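Local coordinates for protein ethylbenzene dehydrogenase alpha-subunit (Aromatoleum aromaticum, PDB 2IVF) that belongs to the molybdopterin oxidoreductase family and holds a molybdenum atom, an iron-sulfur cluster and two bound pterin guanosine nucleotide ligands, at residues S539-H553 with W587-P600. Sequence-based numbering, arbitrary orientation.
Sequences SAVGLVPPAMWLYYH and WTNDHIRPAPDKTP
The backbone oxygen of Asp590 is gripped by two waters, each of which also reaches residues 539-553. The first water donates to Asp590 O at 2.7 Å and to Leu543 O, and accepts from the hydroxyl of Ser539. The second donates to Asp590 O and to Ser539 O, and accepts from Arg593 NH1. Through this water, Arg593 NH1 is linked to Ser539 O, near the C-terminal end of helix 526-540. The Arg593 chain is bent about CG-CD (chi3 62°), and NH1 comes edge-on to Gly542 CA at 3.4 Å. Arg593 NE forms a salt bridge with Asp184. A further water donates to Pro545 O and Arg593 O and accepts from Trp549 N, so it links Pro545 and the N-terminal part of helix 546-553 to residues 587-600.

The one direct hydrogen bond across the segments comes from the His553 side chain to a backbone oxygen. Its NE2 donates to Pro594 O at 2.8 Å, with an N-H...O angle of 156°. The oxygen lies close to the imidazole plane, but NE2 sits well above the carbonyl plane. Pro594 follows a cis peptide bond, and its CD packs on Trp549 CB.

Within the molybdopterin oxidoreductase fold, the contact joins strand 543-544 and helix 546-553 to the long loop that leads into strand 602-606. The Trp549 side chain is about 12 Å from the bound MD1.

The helix also meets the loop through apolar groups. Met548 is bent at chi2 (-51°), and its CE lies over the five-membered ring of Trp587, 4.0 Å from the centroid. Met548 CG touches Ile592 CG1. The Tyr552 ring is sandwiched: Pro596 CG sits over the centre of one face, 3.7 Å from the Tyr552 centroid, and Tyr551 CD2 covers the opposite face. Ile592 CG2 approaches Tyr552 CE2 obliquely, at 3.7 Å.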
loop_
_atom_site.group_PDB
_atom_site.type_symbol
_atom_site.label_atom_id
_atom_site.label_comp_id
_atom_site.label_asym_id
_atom_site.label_seq_id
_atom_site.Cartn_x
_atom_site.Cartn_y
_atom_site.Cartn_z
ATOM N N SER A 539 -23.193 14.699 21.193
ATOM C CA SER A 539 -22.782 15.327 22.445
ATOM C C SER A 539 -23.229 14.554 23.704
ATOM O O SER A 539 -22.591 14.658 24.770
ATOM C CB SER A 539 -23.340 16.751 22.469
ATOM O OG SER A 539 -22.757 17.489 21.410
ATOM N N ALA A 540 -24.344 13.824 23.602
ATOM C CA ALA A 540 -24.814 12.993 24.704
ATOM C C ALA A 540 -23.839 11.835 24.961
ATOM O O ALA A 540 -23.734 11.351 26.076
ATOM C CB ALA A 540 -26.212 12.451 24.412
ATOM N N VAL A 541 -23.142 11.374 23.929
ATOM C CA VAL A 541 -22.237 10.238 24.099
ATOM C C VAL A 541 -20.759 10.631 24.224
ATOM O O VAL A 541 -19.889 9.749 24.179
ATOM C CB VAL A 541 -22.422 9.194 22.957
ATOM C CG1 VAL A 541 -23.941 8.820 22.813
ATOM C CG2 VAL A 541 -21.874 9.728 21.667
ATOM N N GLY A 542 -20.463 11.935 24.336
ATOM C CA GLY A 542 -19.073 12.417 24.611
ATOM C C GLY A 542 -18.119 12.501 23.422
ATOM O O GLY A 542 -16.884 12.553 23.595
ATOM N N LEU A 543 -18.689 12.500 22.216
ATOM C CA LEU A 543 -17.916 12.682 21.002
ATOM C C LEU A 543 -17.816 14.178 20.777
ATOM O O LEU A 543 -18.837 14.871 20.697
ATOM C CB LEU A 543 -18.593 12.025 19.818
ATOM C CG LEU A 543 -18.573 10.497 19.877
ATOM C CD1 LEU A 543 -19.615 9.901 18.955
ATOM C CD2 LEU A 543 -17.179 9.970 19.533
ATOM N N VAL A 544 -16.586 14.665 20.682
ATOM C CA VAL A 544 -16.323 16.103 20.785
ATOM C C VAL A 544 -15.362 16.538 19.666
ATOM O O VAL A 544 -14.514 15.751 19.225
ATOM C CB VAL A 544 -15.766 16.459 22.214
ATOM C CG1 VAL A 544 -16.690 15.897 23.281
ATOM C CG2 VAL A 544 -14.351 15.885 22.392
ATOM N N PRO A 545 -15.521 17.775 19.162
ATOM C CA PRO A 545 -14.563 18.319 18.165
ATOM C C PRO A 545 -13.152 18.284 18.720
ATOM O O PRO A 545 -12.956 18.792 19.821
ATOM C CB PRO A 545 -15.016 19.782 17.987
ATOM C CG PRO A 545 -15.944 20.069 19.142
ATOM C CD PRO A 545 -16.578 18.746 19.487
ATOM N N PRO A 546 -12.201 17.628 18.031
ATOM C CA PRO A 546 -10.812 17.484 18.539
ATOM C C PRO A 546 -9.966 18.765 18.633
ATOM O O PRO A 546 -9.079 18.851 19.501
ATOM C CB PRO A 546 -10.205 16.448 17.586
ATOM C CG PRO A 546 -11.016 16.567 16.363
ATOM C CD PRO A 546 -12.383 16.921 16.755
ATOM N N ALA A 547 -10.286 19.805 17.857
ATOM C CA ALA A 547 -9.601 21.104 18.012
ATOM C C ALA A 547 -9.686 21.671 19.436
ATOM O O ALA A 547 -8.784 22.411 19.883
ATOM C CB ALA A 547 -10.115 22.143 16.962
ATOM N N MET A 548 -10.780 21.384 20.143
ATOM C CA MET A 548 -11.028 22.049 21.412
ATOM C C MET A 548 -10.029 21.617 22.465
ATOM O O MET A 548 -9.383 22.466 23.078
ATOM C CB MET A 548 -12.444 21.808 21.946
ATOM C CG MET A 548 -13.539 22.309 21.039
ATOM S SD MET A 548 -13.309 24.033 20.540
ATOM C CE MET A 548 -14.817 24.283 19.573
ATOM N N TRP A 549 -9.914 20.315 22.690
ATOM C CA TRP A 549 -9.076 19.838 23.781
ATOM C C TRP A 549 -7.588 20.050 23.370
ATOM O O TRP A 549 -6.774 20.397 24.204
ATOM C CB TRP A 549 -9.394 18.379 24.151
ATOM C CG TRP A 549 -8.729 17.373 23.307
ATOM C CD1 TRP A 549 -9.027 17.025 22.042
ATOM C CD2 TRP A 549 -7.624 16.584 23.697
ATOM N NE1 TRP A 549 -8.140 16.055 21.584
ATOM C CE2 TRP A 549 -7.262 15.781 22.592
ATOM C CE3 TRP A 549 -6.874 16.514 24.871
ATOM C CZ2 TRP A 549 -6.220 14.880 22.638
ATOM C CZ3 TRP A 549 -5.823 15.626 24.923
ATOM C CH2 TRP A 549 -5.509 14.813 23.817
ATOM N N LEU A 550 -7.279 19.926 22.073
ATOM C CA LEU A 550 -5.916 20.182 21.615
ATOM C C LEU A 550 -5.522 21.612 21.887
ATOM O O LEU A 550 -4.405 21.872 22.375
ATOM C CB LEU A 550 -5.736 19.855 20.141
ATOM C CG LEU A 550 -5.827 18.377 19.749
ATOM C CD1 LEU A 550 -5.714 18.235 18.243
ATOM C CD2 LEU A 550 -4.778 17.512 20.497
ATOM N N TYR A 551 -6.461 22.531 21.640
ATOM C CA TYR A 551 -6.255 23.964 21.885
ATOM C C TYR A 551 -6.098 24.301 23.355
ATOM O O TYR A 551 -5.211 25.045 23.715
ATOM C CB TYR A 551 -7.460 24.783 21.349
ATOM C CG TYR A 551 -7.366 26.294 21.477
ATOM C CD1 TYR A 551 -6.714 27.057 20.511
ATOM C CD2 TYR A 551 -8.007 26.986 22.530
ATOM C CE1 TYR A 551 -6.657 28.478 20.620
ATOM C CE2 TYR A 551 -7.960 28.351 22.612
ATOM C CZ TYR A 551 -7.287 29.094 21.647
ATOM O OH TYR A 551 -7.275 30.459 21.813
ATOM N N TYR A 552 -6.981 23.760 24.182
ATOM C CA TYR A 552 -7.039 24.069 25.601
ATOM C C TYR A 552 -6.088 23.268 26.481
ATOM O O TYR A 552 -5.696 23.735 27.522
ATOM C CB TYR A 552 -8.469 23.837 26.092
ATOM C CG TYR A 552 -9.385 24.952 25.690
ATOM C CD1 TYR A 552 -9.158 26.240 26.155
ATOM C CD2 TYR A 552 -10.468 24.741 24.825
ATOM C CE1 TYR A 552 -9.962 27.277 25.789
ATOM C CE2 TYR A 552 -11.334 25.810 24.481
ATOM C CZ TYR A 552 -11.064 27.063 24.965
ATOM O OH TYR A 552 -11.861 28.163 24.646
ATOM N N HIS A 553 -5.692 22.077 26.045
ATOM C CA HIS A 553 -4.940 21.176 26.915
ATOM C C HIS A 553 -3.615 20.703 26.362
ATOM O O HIS A 553 -2.770 20.233 27.135
ATOM C CB HIS A 553 -5.775 19.932 27.241
ATOM C CG HIS A 553 -7.009 20.244 28.009
ATOM N ND1 HIS A 553 -6.982 20.625 29.328
ATOM C CD2 HIS A 553 -8.303 20.298 27.620
ATOM C CE1 HIS A 553 -8.219 20.882 29.723
ATOM N NE2 HIS A 553 -9.039 20.667 28.707
ATOM N N TRP A 587 -20.696 26.998 20.314
ATOM C CA TRP A 587 -20.073 25.832 20.920
ATOM C C TRP A 587 -20.385 25.882 22.387
ATOM O O TRP A 587 -20.272 26.938 22.981
ATOM C CB TRP A 587 -18.561 25.810 20.682
ATOM C CG TRP A 587 -18.255 25.909 19.207
ATOM C CD1 TRP A 587 -17.974 27.052 18.520
ATOM C CD2 TRP A 587 -18.297 24.855 18.229
ATOM N NE1 TRP A 587 -17.806 26.778 17.192
ATOM C CE2 TRP A 587 -17.971 25.431 16.985
ATOM C CE3 TRP A 587 -18.517 23.470 18.293
ATOM C CZ2 TRP A 587 -17.911 24.686 15.811
ATOM C CZ3 TRP A 587 -18.439 22.732 17.133
ATOM C CH2 TRP A 587 -18.126 23.337 15.905
ATOM N N THR A 588 -20.761 24.725 22.944
ATOM C CA THR A 588 -21.221 24.572 24.331
ATOM C C THR A 588 -20.236 23.726 25.130
ATOM O O THR A 588 -19.223 23.276 24.585
ATOM C CB THR A 588 -22.570 23.885 24.343
ATOM O OG1 THR A 588 -22.425 22.535 23.882
ATOM C CG2 THR A 588 -23.573 24.649 23.445
ATOM N N ASN A 589 -20.523 23.501 26.416
ATOM C CA ASN A 589 -19.647 22.660 27.247
ATOM C C ASN A 589 -19.665 21.191 26.874
ATOM O O ASN A 589 -18.807 20.417 27.346
ATOM C CB ASN A 589 -19.969 22.779 28.753
ATOM C CG ASN A 589 -18.759 22.313 29.668
ATOM O OD1 ASN A 589 -18.068 21.284 29.395
ATOM N ND2 ASN A 589 -18.499 23.081 30.717
ATOM N N ASP A 590 -20.639 20.761 26.075
ATOM C CA ASP A 590 -20.623 19.364 25.602
ATOM C C ASP A 590 -19.749 19.148 24.377
ATOM O O ASP A 590 -19.517 18.004 23.973
ATOM C CB ASP A 590 -22.036 18.842 25.363
ATOM C CG ASP A 590 -22.792 18.638 26.665
ATOM O OD1 ASP A 590 -22.150 18.670 27.745
ATOM O OD2 ASP A 590 -24.016 18.433 26.608
ATOM N N HIS A 591 -19.291 20.258 23.809
ATOM C CA HIS A 591 -18.259 20.299 22.753
ATOM C C HIS A 591 -16.866 20.533 23.320
ATOM O O HIS A 591 -15.898 19.984 22.866
ATOM C CB HIS A 591 -18.541 21.438 21.748
ATOM C CG HIS A 591 -19.857 21.317 21.046
ATOM N ND1 HIS A 591 -20.205 20.196 20.324
ATOM C CD2 HIS A 591 -20.915 22.158 20.973
ATOM C CE1 HIS A 591 -21.417 20.367 19.817
ATOM N NE2 HIS A 591 -21.875 21.544 20.213
ATOM N N ILE A 592 -16.750 21.415 24.292
ATOM C CA ILE A 592 -15.434 21.785 24.789
ATOM C C ILE A 592 -15.051 20.931 26.008
ATOM O O ILE A 592 -15.158 21.355 27.119
ATOM C CB ILE A 592 -15.381 23.283 25.086
ATOM C CG1 ILE A 592 -15.581 24.040 23.765
ATOM C CG2 ILE A 592 -14.013 23.646 25.735
ATOM C CD1 ILE A 592 -16.062 25.434 23.893
ATOM N N ARG A 593 -14.594 19.715 25.737
ATOM C CA ARG A 593 -14.249 18.727 26.753
ATOM C C ARG A 593 -12.916 18.093 26.373
ATOM O O ARG A 593 -12.618 17.986 25.166
ATOM C CB ARG A 593 -15.302 17.608 26.824
ATOM C CG ARG A 593 -16.695 18.063 27.154
ATOM C CD ARG A 593 -17.676 16.905 27.294
ATOM N NE ARG A 593 -17.334 15.981 28.393
ATOM C CZ ARG A 593 -17.694 14.691 28.427
ATOM N NH1 ARG A 593 -18.431 14.162 27.447
ATOM N NH2 ARG A 593 -17.334 13.915 29.438
ATOM N N PRO A 594 -12.088 17.742 27.381
ATOM C CA PRO A 594 -12.325 18.089 28.781
ATOM C C PRO A 594 -12.444 19.587 28.975
ATOM O O PRO A 594 -11.816 20.340 28.259
ATOM C CB PRO A 594 -11.065 17.611 29.518
ATOM C CG PRO A 594 -10.310 16.775 28.596
ATOM C CD PRO A 594 -10.844 16.975 27.197
ATOM N N ALA A 595 -13.257 20.010 29.936
ATOM C CA ALA A 595 -13.420 21.421 30.185
ATOM C C ALA A 595 -12.010 22.023 30.421
ATOM O O ALA A 595 -11.119 21.343 30.957
ATOM C CB ALA A 595 -14.332 21.641 31.395
ATOM N N PRO A 596 -11.785 23.279 29.991
ATOM C CA PRO A 596 -10.498 23.963 30.237
ATOM C C PRO A 596 -9.976 23.957 31.664
ATOM O O PRO A 596 -8.773 24.048 31.862
ATOM C CB PRO A 596 -10.785 25.382 29.750
ATOM C CG PRO A 596 -11.683 25.123 28.567
ATOM C CD PRO A 596 -12.668 24.129 29.169
ATOM N N ASP A 597 -10.843 23.847 32.659
ATOM C CA ASP A 597 -10.355 23.789 34.026
ATOM C C ASP A 597 -10.206 22.354 34.533
ATOM O O ASP A 597 -9.891 22.137 35.681
ATOM C CB ASP A 597 -11.231 24.629 34.967
ATOM C CG ASP A 597 -12.702 24.268 34.885
ATOM O OD1 ASP A 597 -13.080 23.309 34.164
ATOM O OD2 ASP A 597 -13.484 24.959 35.554
ATOM N N LYS A 598 -10.434 21.363 33.683
ATOM C CA LYS A 598 -10.105 19.998 34.042
ATOM C C LYS A 598 -8.718 19.678 33.452
ATOM O O LYS A 598 -8.241 20.363 32.531
ATOM C CB LYS A 598 -11.151 19.029 33.457
ATOM C CG LYS A 598 -12.588 19.285 33.931
ATOM C CD LYS A 598 -12.752 19.012 35.423
ATOM C CE LYS A 598 -14.211 19.156 35.868
ATOM N NZ LYS A 598 -14.350 18.921 37.322
ATOM N N THR A 599 -8.095 18.623 33.961
ATOM C CA THR A 599 -6.813 18.145 33.454
ATOM C C THR A 599 -6.974 16.731 32.940
ATOM O O THR A 599 -7.366 15.839 33.698
ATOM C CB THR A 599 -5.784 18.037 34.577
ATOM O OG1 THR A 599 -5.869 19.183 35.407
ATOM C CG2 THR A 599 -4.396 17.916 34.012
ATOM N N PRO A 600 -6.651 16.499 31.676
ATOM C CA PRO A 600 -6.636 15.105 31.246
ATOM C C PRO A 600 -5.645 14.310 32.102
ATOM O O PRO A 600 -4.550 14.816 32.381
ATOM C CB PRO A 600 -6.146 15.172 29.798
ATOM C CG PRO A 600 -5.956 16.569 29.467
ATOM C CD PRO A 600 -6.238 17.436 30.622
HETATM O O HOH W 1 -19.955 17.087 21.454
HETATM O O HOH W 2 -20.055 15.775 25.426
HETATM O O HOH W 3 -24.203 20.278 22.671
HETATM O O HOH W 4 -12.103 18.414 22.304
#